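RhCC (Rhodococcus jostii, PDB 4U5R) acts as a cofactor-independent oxygenase of the tautomerase superfamily and can bind magnesium. Local coordinates at the interface of chains A and B. Residues are numbered along the deposited sequence; one frame, centred on the assembly and turned at random. Chains: chain A/B, RhCC.

The interface of chains A and B. Residues chain A 114-117; chain B 87, 99-102.
In this tautomerase-superfamily protein, built on beta-alpha-beta units, the short strand A:113-115 of one subunit pairs antiparallel with strand B:100-107 of the next, linking the two strands by a bridge across a subunit boundary of the deposited trimer. A:Thr115 and B:Glu102 form the bridge, and just beyond it the backbone N of A:Gln116 donates to the carbonyl O of B:Trp101 (2.8 Å), approaching from above the carbonyl plane.

The side chain of A:Gln116 extends this pairing. Bent at chi2 (80°), it returns its amide to the edge of strand B:100-107, where A:Gln116 OE1 accepts from the backbone N of B:Trp101 at 3.1 Å in a nearly straight bond. A:Gln116 NE2 donates to B:Asp100 OD1 (2.9 Å), which lies close to the amide plane and uses its anti lone pair. Bonds at both amide ends fix the rotation of this group, and together with its backbone N they make A:Gln116 grip two successive residues of the neighbouring strand.

Packing centres on the indole of B:Trp101, whose CG is wedged between its own backbone N and carbonyl carbon (chi1 78°). The turn of chain A crosses one face of the ring: A:Gln116 CA lies 3.6 Å from the centroid of the B:Trp101 six-membered ring as a CH-pi contact, and the A:Gln116 amide tilts only 26° from the indole plane, with CD near CZ3. A:Gly117 follows over the rim. Alongside the bridge, the methyl CG2 of A:Thr115 rests against B:Glu102 CG.

From helix B:76-90, the carboxylate of B:Glu87 reaches the indole edge. B:Glu87 OE1 accepts a hydrogen bond from B:Trp101 NE1 (2.7 Å) through its syn lone pair, in the ring plane, and so holds the indole in place beneath the turn. The other oxygen, B:Glu87 OE2, contacts water 1 (2.7 Å), which also meets the backbone N of A:Gly117 at 2.8 Å. A:Arg114 meets B:Glu87 OE2 through its CB methylene (3.3 Å).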
loop_
_atom_site.group_PDB
_atom_site.type_symbol
_atom_site.label_atom_id
_atom_site.label_comp_id
_atom_site.label_asym_id
_atom_site.label_seq_id
_atom_site.Cartn_x
_atom_site.Cartn_y
_atom_site.Cartn_z
ATOM N N ARG A 114 -6.014 7.091 12.866
ATOM C CA ARG A 114 -6.077 7.137 14.322
ATOM C C ARG A 114 -4.835 6.453 14.891
ATOM O O ARG A 114 -4.309 5.496 14.309
ATOM C CB ARG A 114 -7.354 6.458 14.848
ATOM C CG ARG A 114 -8.671 7.056 14.311
ATOM C CD ARG A 114 -9.014 8.417 14.948
ATOM N NE ARG A 114 -10.321 8.923 14.524
ATOM C CZ ARG A 114 -10.520 9.770 13.512
ATOM N NH1 ARG A 114 -9.499 10.210 12.779
ATOM N NH2 ARG A 114 -11.753 10.176 13.222
ATOM N N THR A 115 -4.343 6.974 16.006
ATOM C CA THR A 115 -3.269 6.317 16.755
ATOM C C THR A 115 -3.794 5.925 18.136
ATOM O O THR A 115 -4.276 6.794 18.865
ATOM C CB THR A 115 -2.041 7.238 16.910
ATOM O OG1 THR A 115 -2.442 8.490 17.492
ATOM C CG2 THR A 115 -1.397 7.517 15.569
ATOM N N GLN A 116 -3.718 4.636 18.496
ATOM C CA GLN A 116 -4.251 4.165 19.775
ATOM C C GLN A 116 -5.732 4.533 19.906
ATOM O O GLN A 116 -6.217 4.845 20.998
ATOM C CB GLN A 116 -3.450 4.759 20.935
ATOM C CG GLN A 116 -3.319 3.863 22.141
ATOM C CD GLN A 116 -2.245 2.806 21.981
ATOM O OE1 GLN A 116 -1.710 2.592 20.891
ATOM N NE2 GLN A 116 -1.914 2.149 23.078
ATOM N N GLY A 117 -6.434 4.529 18.778
ATOM C CA GLY A 117 -7.844 4.894 18.753
ATOM C C GLY A 117 -8.150 6.385 18.842
ATOM O O GLY A 117 -9.319 6.775 18.818
ATOM N N GLU B 87 -12.610 1.270 14.960
ATOM C CA GLU B 87 -11.964 1.107 16.262
ATOM C C GLU B 87 -12.832 0.264 17.183
ATOM O O GLU B 87 -12.324 -0.529 17.977
ATOM C CB GLU B 87 -11.666 2.467 16.910
ATOM C CG GLU B 87 -10.643 3.311 16.164
ATOM C CD GLU B 87 -9.216 2.803 16.297
ATOM O OE1 GLU B 87 -8.973 1.833 17.054
ATOM O OE2 GLU B 87 -8.336 3.385 15.625
ATOM N N TYR B 99 -2.369 -4.346 23.353
ATOM C CA TYR B 99 -1.497 -3.951 22.249
ATOM C C TYR B 99 -1.502 -2.451 22.012
ATOM O O TYR B 99 -2.462 -1.758 22.347
ATOM C CB TYR B 99 -1.920 -4.638 20.942
ATOM C CG TYR B 99 -1.729 -6.129 20.949
ATOM C CD1 TYR B 99 -0.463 -6.682 20.826
ATOM C CD2 TYR B 99 -2.813 -6.989 21.079
ATOM C CE1 TYR B 99 -0.276 -8.053 20.828
ATOM C CE2 TYR B 99 -2.634 -8.365 21.091
ATOM C CZ TYR B 99 -1.365 -8.886 20.971
ATOM O OH TYR B 99 -1.179 -10.247 20.974
ATOM N N ASP B 100 -0.418 -1.963 21.423
ATOM C CA ASP B 100 -0.377 -0.608 20.876
ATOM C C ASP B 100 -0.761 -0.719 19.413
ATOM O O ASP B 100 -0.527 -1.764 18.802
ATOM C CB ASP B 100 1.015 0.006 21.037
ATOM C CG ASP B 100 1.394 0.178 22.483
ATOM O OD1 ASP B 100 0.511 0.561 23.274
ATOM O OD2 ASP B 100 2.563 -0.082 22.820
ATOM N N TRP B 101 -1.378 0.314 18.845
ATOM C CA TRP B 101 -1.829 0.183 17.456
ATOM C C TRP B 101 -2.060 1.523 16.769
ATOM O O TRP B 101 -2.165 2.581 17.404
ATOM C CB TRP B 101 -3.112 -0.687 17.358
ATOM C CG TRP B 101 -4.413 -0.010 17.733
ATOM C CD1 TRP B 101 -5.410 0.385 16.883
ATOM C CD2 TRP B 101 -4.836 0.362 19.049
ATOM N NE1 TRP B 101 -6.432 0.968 17.595
ATOM C CE2 TRP B 101 -6.102 0.969 18.927
ATOM C CE3 TRP B 101 -4.273 0.222 20.325
ATOM C CZ2 TRP B 101 -6.809 1.456 20.034
ATOM C CZ3 TRP B 101 -4.971 0.712 21.420
ATOM C CH2 TRP B 101 -6.222 1.321 21.263
ATOM N N GLU B 102 -2.121 1.451 15.446
ATOM C CA GLU B 102 -2.318 2.598 14.573
ATOM C C GLU B 102 -3.019 2.107 13.314
ATOM O O GLU B 102 -2.753 1.005 12.842
ATOM C CB GLU B 102 -0.978 3.275 14.227
ATOM C CG GLU B 102 -1.133 4.513 13.359
ATOM C CD GLU B 102 0.180 5.216 13.036
ATOM O OE1 GLU B 102 1.259 4.609 13.171
ATOM O OE2 GLU B 102 0.124 6.393 12.615
HETATM O O HOH W 1 -5.680 3.592 16.229
#